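Local coordinates for protein lysine/ornithine decarboxylase (Vibrio vulnificus, PDB 2PLJ) that catalyses the pyridoxal-phosphate-dependent decarboxylation of lysine and ornithine, the latter giving putrescine, as a dimer of barrel-fold subunits, at residues V150-K160 against V196-I206. Sequence-based numbering, arbitrary orientation.
Sequences VDNLNELEKFK and VIIETAKEWNI
K160 lays its side chain across one face of the W204 indole, methylene over one ring and ammonium over the other. Its chain is extended beyond CG, and CE sits 3.4 Å from the centroid of the W204 six-membered ring, a CH-pi contact, while NZ makes a cation-pi interaction 4.1 Å from the centroid of the five-membered ring. T200, from the helix that W204 follows, backs the opposite face with CG2.

Both helices belong to the beta/alpha-barrel, following the adjacent parallel strands 147-150 and 167-171; their segments run nearly parallel, 23° apart and 10.5 Å between axes. Apolar side chains fill the gap. L156, with CG anti to its backbone nitrogen (chi1 -177°), puts CD2 obliquely against W204 CZ3 at 3.6 Å and CD1 against I206 CD1. L153 CD2 meets T200 CB and OG1, the two side chains crossing at about a right angle, while I197 CD1 reaches N152 N at 3.6 Å, a buried backbone N-H with no partner in the model.

Hydrogen bonds cap the start of helix 153-157: OD1 of the N-cap residue N152 accepts from E155 N at 2.9 Å, and N152 ND2 donates to D151 OD1, whose other oxygen, OD2, accepts from G188 N. In the second helix T200 OG1 donates to V196 O at 2.8 Å, and T200 N reaches the same oxygen from the opposite face of its carbonyl plane.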
loop_
_atom_site.group_PDB
_atom_site.type_symbol
_atom_site.label_atom_id
_atom_site.label_comp_id
_atom_site.label_asym_id
_atom_site.label_seq_id
_atom_site.Cartn_x
_atom_site.Cartn_y
_atom_site.Cartn_z
ATOM N N VAL A 150 -6.925 -26.413 -5.184
ATOM C CA VAL A 150 -5.550 -26.890 -5.052
ATOM C C VAL A 150 -4.854 -26.807 -6.393
ATOM O O VAL A 150 -5.500 -26.931 -7.433
ATOM C CB VAL A 150 -5.467 -28.322 -4.473
ATOM C CG1 VAL A 150 -6.094 -28.354 -3.073
ATOM C CG2 VAL A 150 -6.123 -29.351 -5.413
ATOM N N ASP A 151 -3.544 -26.596 -6.365
ATOM C CA ASP A 151 -2.745 -26.677 -7.595
ATOM C C ASP A 151 -1.462 -27.495 -7.426
ATOM O O ASP A 151 -0.568 -27.479 -8.298
ATOM C CB ASP A 151 -2.478 -25.267 -8.141
ATOM C CG ASP A 151 -1.405 -24.495 -7.347
ATOM O OD1 ASP A 151 -0.800 -25.047 -6.384
ATOM O OD2 ASP A 151 -1.174 -23.322 -7.721
ATOM N N ASN A 152 -1.368 -28.222 -6.318
ATOM C CA ASN A 152 -0.209 -29.054 -6.085
ATOM C C ASN A 152 -0.482 -30.136 -5.029
ATOM O O ASN A 152 -1.470 -30.057 -4.277
ATOM C CB ASN A 152 1.033 -28.184 -5.774
ATOM C CG ASN A 152 1.008 -27.609 -4.370
ATOM O OD1 ASN A 152 1.188 -28.348 -3.402
ATOM N ND2 ASN A 152 0.823 -26.288 -4.252
ATOM N N LEU A 153 0.389 -31.143 -4.997
ATOM C CA LEU A 153 0.196 -32.294 -4.131
ATOM C C LEU A 153 0.371 -31.969 -2.646
ATOM O O LEU A 153 -0.274 -32.603 -1.792
ATOM C CB LEU A 153 1.108 -33.451 -4.565
ATOM C CG LEU A 153 0.668 -34.144 -5.871
ATOM C CD1 LEU A 153 1.730 -35.160 -6.374
ATOM C CD2 LEU A 153 -0.697 -34.846 -5.728
ATOM N N ASN A 154 1.235 -31.000 -2.346
ATOM C CA ASN A 154 1.469 -30.541 -0.972
ATOM C C ASN A 154 0.160 -29.965 -0.413
ATOM O O ASN A 154 -0.246 -30.265 0.702
ATOM C CB ASN A 154 2.597 -29.507 -0.980
ATOM C CG ASN A 154 2.871 -28.888 0.390
ATOM O OD1 ASN A 154 2.150 -27.987 0.847
ATOM N ND2 ASN A 154 3.980 -29.304 1.010
ATOM N N GLU A 155 -0.502 -29.146 -1.216
ATOM C CA GLU A 155 -1.805 -28.603 -0.852
ATOM C C GLU A 155 -2.871 -29.711 -0.728
ATOM O O GLU A 155 -3.656 -29.728 0.228
ATOM C CB GLU A 155 -2.244 -27.544 -1.854
ATOM C CG GLU A 155 -3.363 -26.641 -1.322
ATOM C CD GLU A 155 -2.846 -25.623 -0.277
ATOM O OE1 GLU A 155 -1.592 -25.509 -0.096
ATOM O OE2 GLU A 155 -3.701 -24.957 0.353
ATOM N N LEU A 156 -2.902 -30.615 -1.700
ATOM C CA LEU A 156 -3.879 -31.712 -1.664
ATOM C C LEU A 156 -3.805 -32.471 -0.327
ATOM O O LEU A 156 -4.843 -32.812 0.263
ATOM C CB LEU A 156 -3.652 -32.675 -2.850
ATOM C CG LEU A 156 -4.678 -33.818 -2.918
ATOM C CD1 LEU A 156 -6.084 -33.271 -3.213
ATOM C CD2 LEU A 156 -4.221 -34.895 -3.920
ATOM N N GLU A 157 -2.580 -32.732 0.145
ATOM C CA GLU A 157 -2.354 -33.477 1.394
ATOM C C GLU A 157 -3.081 -32.822 2.574
ATOM O O GLU A 157 -3.547 -33.525 3.491
ATOM C CB GLU A 157 -0.840 -33.617 1.679
ATOM C CG GLU A 157 -0.464 -34.520 2.872
ATOM C CD GLU A 157 -0.573 -33.810 4.245
ATOM O OE1 GLU A 157 -0.752 -32.563 4.315
ATOM O OE2 GLU A 157 -0.479 -34.511 5.276
ATOM N N LYS A 158 -3.178 -31.485 2.545
ATOM C CA LYS A 158 -3.832 -30.712 3.603
ATOM C C LYS A 158 -5.306 -31.087 3.780
ATOM O O LYS A 158 -5.905 -30.758 4.812
ATOM C CB LYS A 158 -3.722 -29.202 3.323
ATOM C CG LYS A 158 -2.289 -28.758 3.198
ATOM C CD LYS A 158 -2.214 -27.230 3.137
ATOM C CE LYS A 158 -0.760 -26.795 2.935
ATOM N NZ LYS A 158 -0.712 -25.351 2.522
ATOM N N PHE A 159 -5.885 -31.718 2.754
ATOM C CA PHE A 159 -7.317 -32.061 2.755
ATOM C C PHE A 159 -7.648 -33.490 3.190
ATOM O O PHE A 159 -8.832 -33.870 3.278
ATOM C CB PHE A 159 -7.966 -31.732 1.397
ATOM C CG PHE A 159 -8.147 -30.255 1.208
ATOM C CD1 PHE A 159 -9.203 -29.607 1.838
ATOM C CD2 PHE A 159 -7.187 -29.508 0.502
ATOM C CE1 PHE A 159 -9.354 -28.208 1.722
ATOM C CE2 PHE A 159 -7.308 -28.130 0.375
ATOM C CZ PHE A 159 -8.396 -27.469 0.980
ATOM N N LYS A 160 -6.616 -34.280 3.463
ATOM C CA LYS A 160 -6.861 -35.645 3.964
ATOM C C LYS A 160 -7.733 -35.610 5.222
ATOM O O LYS A 160 -8.692 -36.395 5.374
ATOM C CB LYS A 160 -5.534 -36.345 4.255
ATOM C CG LYS A 160 -4.771 -36.760 3.002
ATOM C CD LYS A 160 -3.481 -37.446 3.426
ATOM C CE LYS A 160 -2.796 -38.145 2.283
ATOM N NZ LYS A 160 -1.721 -39.076 2.794
ATOM N N VAL A 196 -2.320 -36.019 -12.365
ATOM C CA VAL A 196 -1.655 -36.640 -11.203
ATOM C C VAL A 196 -2.375 -36.257 -9.903
ATOM O O VAL A 196 -2.643 -37.104 -9.052
ATOM C CB VAL A 196 -0.141 -36.288 -11.126
ATOM C CG1 VAL A 196 0.489 -36.881 -9.884
ATOM C CG2 VAL A 196 0.618 -36.806 -12.372
ATOM N N ILE A 197 -2.733 -34.978 -9.773
ATOM C CA ILE A 197 -3.487 -34.536 -8.603
ATOM C C ILE A 197 -4.847 -35.250 -8.511
ATOM O O ILE A 197 -5.269 -35.689 -7.429
ATOM C CB ILE A 197 -3.664 -32.996 -8.612
ATOM C CG1 ILE A 197 -2.313 -32.319 -8.338
ATOM C CG2 ILE A 197 -4.684 -32.564 -7.560
ATOM C CD1 ILE A 197 -2.287 -30.809 -8.654
ATOM N N ILE A 198 -5.514 -35.399 -9.648
ATOM C CA ILE A 198 -6.866 -35.969 -9.677
ATOM C C ILE A 198 -6.805 -37.484 -9.352
ATOM O O ILE A 198 -7.600 -38.001 -8.549
ATOM C CB ILE A 198 -7.591 -35.653 -11.001
ATOM C CG1 ILE A 198 -7.895 -34.137 -11.089
ATOM C CG2 ILE A 198 -8.901 -36.457 -11.133
ATOM C CD1 ILE A 198 -8.287 -33.659 -12.456
ATOM N N GLU A 199 -5.826 -38.167 -9.940
ATOM C CA GLU A 199 -5.598 -39.575 -9.612
ATOM C C GLU A 199 -5.241 -39.786 -8.124
ATOM O O GLU A 199 -5.709 -40.765 -7.506
ATOM C CB GLU A 199 -4.547 -40.196 -10.540
ATOM C CG GLU A 199 -4.704 -41.695 -10.686
ATOM C CD GLU A 199 -3.886 -42.274 -11.842
ATOM O OE1 GLU A 199 -3.650 -41.544 -12.840
ATOM O OE2 GLU A 199 -3.487 -43.459 -11.749
ATOM N N THR A 200 -4.424 -38.880 -7.568
ATOM C CA THR A 200 -4.035 -38.952 -6.154
ATOM C C THR A 200 -5.236 -38.680 -5.233
ATOM O O THR A 200 -5.403 -39.370 -4.209
ATOM C CB THR A 200 -2.828 -38.035 -5.823
ATOM O OG1 THR A 200 -1.745 -38.356 -6.700
ATOM C CG2 THR A 200 -2.354 -38.230 -4.397
ATOM N N ALA A 201 -6.083 -37.720 -5.615
ATOM C CA ALA A 201 -7.298 -37.426 -4.851
ATOM C C ALA A 201 -8.185 -38.677 -4.776
ATOM O O ALA A 201 -8.769 -38.973 -3.734
ATOM C CB ALA A 201 -8.059 -36.254 -5.485
ATOM N N LYS A 202 -8.272 -39.428 -5.875
ATOM C CA LYS A 202 -9.071 -40.667 -5.853
ATOM C C LYS A 202 -8.486 -41.681 -4.851
ATOM O O LYS A 202 -9.226 -42.271 -4.053
ATOM C CB LYS A 202 -9.199 -41.307 -7.236
ATOM C CG LYS A 202 -10.179 -42.501 -7.215
ATOM C CD LYS A 202 -10.142 -43.304 -8.489
ATOM C CE LYS A 202 -11.174 -44.434 -8.454
ATOM N NZ LYS A 202 -11.565 -44.839 -9.841
ATOM N N GLU A 203 -7.161 -41.843 -4.888
ATOM C CA GLU A 203 -6.453 -42.739 -3.969
ATOM C C GLU A 203 -6.740 -42.333 -2.528
ATOM O O GLU A 203 -6.999 -43.195 -1.681
ATOM C CB GLU A 203 -4.944 -42.706 -4.231
ATOM C CG GLU A 203 -4.525 -43.424 -5.512
ATOM C CD GLU A 203 -3.103 -43.078 -5.988
ATOM O OE1 GLU A 203 -2.348 -42.395 -5.255
ATOM O OE2 GLU A 203 -2.742 -43.505 -7.114
ATOM N N TRP A 204 -6.748 -41.023 -2.281
ATOM C CA TRP A 204 -6.932 -40.467 -0.937
ATOM C C TRP A 204 -8.398 -40.246 -0.545
ATOM O O TRP A 204 -8.677 -39.701 0.519
ATOM C CB TRP A 204 -6.119 -39.165 -0.772
ATOM C CG TRP A 204 -4.623 -39.367 -0.851
ATOM C CD1 TRP A 204 -3.935 -40.567 -0.846
ATOM C CD2 TRP A 204 -3.632 -38.338 -0.935
ATOM N NE1 TRP A 204 -2.579 -40.331 -0.919
ATOM C CE2 TRP A 204 -2.367 -38.972 -0.966
ATOM C CE3 TRP A 204 -3.691 -36.936 -0.952
ATOM C CZ2 TRP A 204 -1.164 -38.243 -1.037
ATOM C CZ3 TRP A 204 -2.497 -36.210 -1.031
ATOM C CH2 TRP A 204 -1.246 -36.869 -1.070
ATOM N N ASN A 205 -9.323 -40.709 -1.387
ATOM C CA ASN A 205 -10.767 -40.480 -1.207
ATOM C C ASN A 205 -11.146 -39.009 -0.962
ATOM O O ASN A 205 -11.927 -38.694 -0.058
ATOM C CB ASN A 205 -11.337 -41.385 -0.110
ATOM C CG ASN A 205 -11.190 -42.837 -0.439
ATOM O OD1 ASN A 205 -11.471 -43.259 -1.566
ATOM N ND2 ASN A 205 -10.753 -43.628 0.537
ATOM N N ILE A 206 -10.578 -38.130 -1.782
ATOM C CA ILE A 206 -10.876 -36.681 -1.731
ATOM C C ILE A 206 -11.618 -36.340 -3.011
ATOM O O ILE A 206 -11.135 -36.647 -4.096
ATOM C CB ILE A 206 -9.598 -35.814 -1.594
ATOM C CG1 ILE A 206 -8.862 -36.148 -0.282
ATOM C CG2 ILE A 206 -9.945 -34.284 -1.770
ATOM C CD1 ILE A 206 -7.414 -35.588 -0.212
#